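Local coordinates for protein MATE family efflux transporter (Vibrio cholerae, PDB 6IDP) that probably exports drugs and other compounds across the bacterial inner membrane, driven by an ion gradient and through an H+-dependent change of conformation, at residues K12-F15 with Q16-P20; D223-I226 with S227-L230. All blocks are in the same frame, centred on the assembly; numbering follows the deposited sequence.

Contact 1: residues K12-F15 with Q16-P20; sequences KQLF and QMTWP. With OLC ((2R)-2,3-dihydroxypropyl (9Z)-octadec-9-enoate), chain M; OLC ((2R)-2,3-dihydroxypropyl (9Z)-octadec-9-enoate), chain P; OLC ((2R)-2,3-dihydroxypropyl (9Z)-octadec-9-enoate), chain Q.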
loop_
_atom_site.group_PDB
_atom_site.type_symbol
_atom_site.label_atom_id
_atom_site.label_comp_id
_atom_site.label_asym_id
_atom_site.label_seq_id
_atom_site.Cartn_x
_atom_site.Cartn_y
_atom_site.Cartn_z
ATOM N N LYS A 12 8.347 21.915 -4.967
ATOM C CA LYS A 12 9.631 21.478 -4.426
ATOM C C LYS A 12 9.472 20.762 -3.088
ATOM O O LYS A 12 10.209 19.822 -2.790
ATOM C CB LYS A 12 10.582 22.667 -4.274
ATOM C CG LYS A 12 11.167 23.162 -5.584
ATOM C CD LYS A 12 12.156 24.290 -5.355
ATOM C CE LYS A 12 12.874 24.665 -6.642
ATOM N NZ LYS A 12 11.926 25.103 -7.702
ATOM N N GLN A 13 8.515 21.207 -2.282
ATOM C CA GLN A 13 8.258 20.569 -0.996
ATOM C C GLN A 13 7.724 19.156 -1.210
ATOM O O GLN A 13 8.144 18.216 -0.537
ATOM C CB GLN A 13 7.273 21.394 -0.158
ATOM C CG GLN A 13 7.842 22.701 0.385
ATOM C CD GLN A 13 6.786 23.572 1.050
ATOM O OE1 GLN A 13 5.743 23.084 1.484
ATOM N NE2 GLN A 13 7.054 24.870 1.129
ATOM N N LEU A 14 6.805 19.010 -2.160
ATOM C CA LEU A 14 6.239 17.702 -2.471
ATOM C C LEU A 14 7.315 16.757 -2.998
ATOM O O LEU A 14 7.340 15.581 -2.640
ATOM C CB LEU A 14 5.097 17.829 -3.484
ATOM C CG LEU A 14 4.460 16.518 -3.960
ATOM C CD1 LEU A 14 3.801 15.769 -2.807
ATOM C CD2 LEU A 14 3.461 16.772 -5.083
ATOM N N PHE A 15 8.209 17.275 -3.835
ATOM C CA PHE A 15 9.298 16.464 -4.374
ATOM C C PHE A 15 10.217 15.950 -3.268
ATOM O O PHE A 15 10.558 14.768 -3.237
ATOM C CB PHE A 15 10.115 17.253 -5.402
ATOM C CG PHE A 15 11.351 16.536 -5.863
ATOM C CD1 PHE A 15 11.264 15.472 -6.746
ATOM C CD2 PHE A 15 12.604 16.920 -5.408
ATOM C CE1 PHE A 15 12.403 14.805 -7.170
ATOM C CE2 PHE A 15 13.746 16.256 -5.829
ATOM C CZ PHE A 15 13.643 15.198 -6.711
ATOM N N GLN A 16 10.615 16.840 -2.362
ATOM C CA GLN A 16 11.517 16.465 -1.275
ATOM C C GLN A 16 10.856 15.502 -0.295
ATOM O O GLN A 16 11.531 14.689 0.328
ATOM C CB GLN A 16 12.017 17.705 -0.529
ATOM C CG GLN A 16 13.008 18.550 -1.319
ATOM C CD GLN A 16 14.287 17.799 -1.656
ATOM O OE1 GLN A 16 14.752 16.959 -0.886
ATOM N NE2 GLN A 16 14.861 18.101 -2.817
ATOM N N MET A 17 9.539 15.599 -0.157
ATOM C CA MET A 17 8.801 14.682 0.702
ATOM C C MET A 17 8.617 13.316 0.047
ATOM O O MET A 17 8.582 12.295 0.730
ATOM C CB MET A 17 7.434 15.267 1.064
ATOM C CG MET A 17 7.477 16.396 2.081
ATOM S SD MET A 17 7.665 15.817 3.777
ATOM C CE MET A 17 6.138 14.904 4.000
ATOM N N THR A 18 8.505 13.304 -1.278
ATOM C CA THR A 18 8.098 12.099 -1.992
ATOM C C THR A 18 9.254 11.170 -2.373
ATOM O O THR A 18 9.146 9.956 -2.206
ATOM C CB THR A 18 7.309 12.454 -3.272
ATOM O OG1 THR A 18 6.136 13.195 -2.917
ATOM C CG2 THR A 18 6.893 11.194 -4.017
ATOM N N TRP A 19 10.360 11.720 -2.867
ATOM C CA TRP A 19 11.441 10.863 -3.358
ATOM C C TRP A 19 12.036 9.900 -2.305
ATOM O O TRP A 19 12.454 8.803 -2.672
ATOM C CB TRP A 19 12.558 11.709 -4.003
ATOM C CG TRP A 19 13.471 12.444 -3.066
ATOM C CD1 TRP A 19 13.418 13.770 -2.741
ATOM C CD2 TRP A 19 14.594 11.903 -2.356
ATOM N NE1 TRP A 19 14.428 14.083 -1.864
ATOM C CE2 TRP A 19 15.162 12.955 -1.610
ATOM C CE3 TRP A 19 15.168 10.631 -2.273
ATOM C CZ2 TRP A 19 16.275 12.772 -0.792
ATOM C CZ3 TRP A 19 16.269 10.452 -1.460
ATOM C CH2 TRP A 19 16.813 11.516 -0.731
ATOM N N PRO A 20 12.077 10.280 -1.007
ATOM C CA PRO A 20 12.562 9.236 -0.094
ATOM C C PRO A 20 11.605 8.052 0.017
ATOM O O PRO A 20 12.050 6.925 0.238
ATOM C CB PRO A 20 12.671 9.960 1.254
ATOM C CG PRO A 20 12.744 11.399 0.919
ATOM C CD PRO A 20 11.895 11.565 -0.303
HETATM C C18 OLC M . 14.365 10.634 -8.400
HETATM C C10 OLC M . 18.298 15.816 -2.225
HETATM C C17 OLC M . 14.719 11.028 -6.982
HETATM C C11 OLC M . 17.806 16.116 -3.624
HETATM C C16 OLC M . 15.999 11.836 -6.985
HETATM C C12 OLC M . 16.986 14.952 -4.140
HETATM C C15 OLC M . 16.301 12.327 -5.584
HETATM C C13 OLC M . 17.865 13.726 -4.251
HETATM C C14 OLC M . 17.635 13.044 -5.582
HETATM C C18 OLC P . 9.742 11.466 -7.011
HETATM C C10 OLC P . 7.407 18.005 -9.534
HETATM C C9 OLC P . 8.225 18.979 -9.992
HETATM C C17 OLC P . 8.918 11.913 -8.200
HETATM C C11 OLC P . 7.121 17.867 -8.052
HETATM C C8 OLC P . 8.875 19.961 -9.039
HETATM C C16 OLC P . 8.509 13.360 -8.023
HETATM C C12 OLC P . 5.957 16.925 -7.824
HETATM C C7 OLC P . 10.084 20.593 -9.697
HETATM C C15 OLC P . 7.327 13.446 -7.083
HETATM C C13 OLC P . 6.378 15.494 -8.085
HETATM C C6 OLC P . 9.766 22.005 -10.140
HETATM C C14 OLC P . 6.990 14.899 -6.836
HETATM C C5 OLC P . 9.722 22.922 -8.937
HETATM C C18 OLC Q . 10.469 12.803 -12.749
HETATM C C10 OLC Q . 13.733 19.779 -8.123
HETATM C C9 OLC Q . 14.154 20.934 -7.569
HETATM C C17 OLC Q . 11.187 13.471 -11.596
HETATM C C11 OLC Q . 13.836 19.579 -9.620
HETATM C C16 OLC Q . 10.797 14.933 -11.515
HETATM C C12 OLC Q . 13.498 18.148 -9.987
HETATM C C15 OLC Q . 11.773 15.657 -10.610
HETATM C C13 OLC Q . 12.199 17.735 -9.327
HETATM C C14 OLC Q . 11.287 17.063 -10.335
#

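Contact 2: residues D223-I226 with S227-L230; sequences DLNI and SQSL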
loop_
_atom_site.group_PDB
_atom_site.type_symbol
_atom_site.label_atom_id
_atom_site.label_comp_id
_atom_site.label_asym_id
_atom_site.label_seq_id
_atom_site.Cartn_x
_atom_site.Cartn_y
_atom_site.Cartn_z
ATOM N N ASP A 223 -4.159 14.119 30.799
ATOM C CA ASP A 223 -5.195 15.026 30.313
ATOM C C ASP A 223 -5.754 14.608 28.958
ATOM O O ASP A 223 -6.418 15.398 28.287
ATOM C CB ASP A 223 -4.650 16.454 30.225
ATOM N N LEU A 224 -5.488 13.368 28.555
ATOM C CA LEU A 224 -5.942 12.878 27.256
ATOM C C LEU A 224 -7.291 12.175 27.351
ATOM O O LEU A 224 -7.462 11.247 28.143
ATOM C CB LEU A 224 -4.908 11.922 26.652
ATOM C CG LEU A 224 -5.268 11.300 25.299
ATOM C CD1 LEU A 224 -5.269 12.353 24.202
ATOM C CD2 LEU A 224 -4.319 10.162 24.953
ATOM N N ASN A 225 -8.248 12.621 26.544
ATOM C CA ASN A 225 -9.525 11.930 26.427
ATOM C C ASN A 225 -9.372 10.726 25.502
ATOM O O ASN A 225 -9.432 10.863 24.280
ATOM C CB ASN A 225 -10.607 12.878 25.905
ATOM C CG ASN A 225 -12.013 12.339 26.114
ATOM O OD1 ASN A 225 -12.239 11.129 26.104
ATOM N ND2 ASN A 225 -12.967 13.243 26.300
ATOM N N ILE A 226 -9.165 9.553 26.096
ATOM C CA ILE A 226 -8.890 8.337 25.338
ATOM C C ILE A 226 -10.059 7.943 24.433
ATOM O O ILE A 226 -9.864 7.649 23.254
ATOM C CB ILE A 226 -8.543 7.166 26.284
ATOM C CG1 ILE A 226 -7.207 7.432 26.982
ATOM C CG2 ILE A 226 -8.475 5.855 25.522
ATOM C CD1 ILE A 226 -6.766 6.323 27.915
ATOM N N SER A 227 -11.269 7.952 24.982
ATOM C CA SER A 227 -12.467 7.610 24.218
ATOM C C SER A 227 -12.640 8.529 23.008
ATOM O O SER A 227 -13.057 8.095 21.934
ATOM C CB SER A 227 -13.704 7.680 25.116
ATOM O OG SER A 227 -14.866 7.259 24.425
ATOM N N GLN A 228 -12.300 9.800 23.193
ATOM C CA GLN A 228 -12.409 10.800 22.139
ATOM C C GLN A 228 -11.359 10.574 21.054
ATOM O O GLN A 228 -11.651 10.670 19.863
ATOM C CB GLN A 228 -12.259 12.198 22.733
ATOM C CG GLN A 228 -13.102 13.271 22.079
ATOM C CD GLN A 228 -13.278 14.476 22.980
ATOM O OE1 GLN A 228 -14.119 14.473 23.880
ATOM N NE2 GLN A 228 -12.477 15.510 22.752
ATOM N N SER A 229 -10.135 10.276 21.479
ATOM C CA SER A 229 -9.037 10.044 20.552
ATOM C C SER A 229 -9.275 8.781 19.735
ATOM O O SER A 229 -8.993 8.745 18.537
ATOM C CB SER A 229 -7.711 9.939 21.305
ATOM O OG SER A 229 -7.429 11.133 22.012
ATOM N N LEU A 230 -9.794 7.748 20.392
ATOM C CA LEU A 230 -10.099 6.490 19.724
ATOM C C LEU A 230 -11.206 6.668 18.696
ATOM O O LEU A 230 -11.209 6.018 17.652
ATOM C CB LEU A 230 -10.490 5.423 20.748
ATOM C CG LEU A 230 -9.333 4.862 21.576
ATOM C CD1 LEU A 230 -9.814 3.771 22.524
ATOM C CD2 LEU A 230 -8.232 4.340 20.663
#

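Contact 1: residues K12-F15 with Q16-P20
Phe15 and Trp19 meet one helical turn apart on the lipid-facing side of helix 5-39, the first helix of this MATE transporter. Their rings approach obliquely, planes 39° apart, with Trp19 CD1 over one face of the phenyl ring, offset toward its rim, 4.0 Å from Phe15 CE2. Three monoolein chains fill in around the pair. The one in chain Q sets C13 over the centre of the opposite Phe15 face, 3.5 Å above the plane; the one in chain P brings C16 to the ring edge; the one in chain M runs across the Trp19 face turned away from Pro20 CD.

Polar contacts link the turns. Gln16 N and Trp19 N donate to Lys12 O and Phe15 O in ordinary helical bonds. Thr18 OG1 lies beside its own backbone N (chi1 -60°), which turns the hydroxyl back to donate to Leu14 O at 2.7 Å; Thr18 N reaches the same carbonyl only weakly. That hydroxyl also bonds Ser289 OG, tying helix 5-39 to helix 281-299, where Met293 packs on Leu14. Pro20 has no N-H to give, and the helix is kinked there.

Gln16, bent at chi2 (-62°), folds its amide toward the indole, and Trp19 NE1 donates to Gln16 OE1 at 3.1 Å, with OE1 in the indole plane but NE1 well above the amide plane.

Contact 2: residues D223-I226 with S227-L230
A helix N-cap opens helix 226-259 here: Asn225, the last residue of the incoming loop, turns its side chain over the first turn. Gln228 N donates to Asn225 OD1 at 3.2 Å, with an N-H...O angle of 151°. The nitrogen comes from above the side-chain carbonyl plane, 62° out of it, and so does not follow an oxygen lone pair. With chi1 at -165°, Asn225 carries its amide away from its own N and alongside the start of the helix. There the Gln228 side chain crosses it at about a right angle, with Gln228 CB 3.4 Å from Asn225 CG. Farther out, Asn225 ND2 and Gln228 OE1 approach to 2.9 Å, but the angle is too poor for a hydrogen bond.

The backbone carbonyl of Asn225 is gripped twice by one residue. Ser229 N donates to Asn225 O at 2.9 Å within the carbonyl plane, while Ser229 OG donates to Asn225 O at 3.0 Å from above that plane. Leu224 lays CD1 beside the same hydroxyl, 3.3 Å from Ser229 OG, on the side where Tyr86, Leu90 and Leu93 of helix 84-111 border the serine.

On another side of the turn, Leu230 N donates to Ile226 O, the next backbone bond along the helix. Their side chains lie side by side and point the same way, Ile226 CG2 meeting Leu230 CD1 at 3.9 Å.

The arrangement is that of an asparagine N-cap, in which a side-chain oxygen takes up an N-H of the first turn, where the helix has not yet supplied its usual i to i+4 partner.

In the fold
Contact 1 comes first along the chain, inside helix 5-39, and contact 2 follows some two hundred residues later, where the loop after helix 189-213 runs into helix 226-259. Their centres lie about 33 Å apart and their nearest atoms about 22 Å; they lie on different helices and do not touch. Contact 1 is partly buried between lipid chains and helices 281-299 and 303-330; contact 2 is at the surface, beside helix 84-111. One holds the place where Pro20 interrupts the backbone bonding of helix 5-39, the other the start of helix 226-259, in a mostly helical transporter crystallised in the straight form.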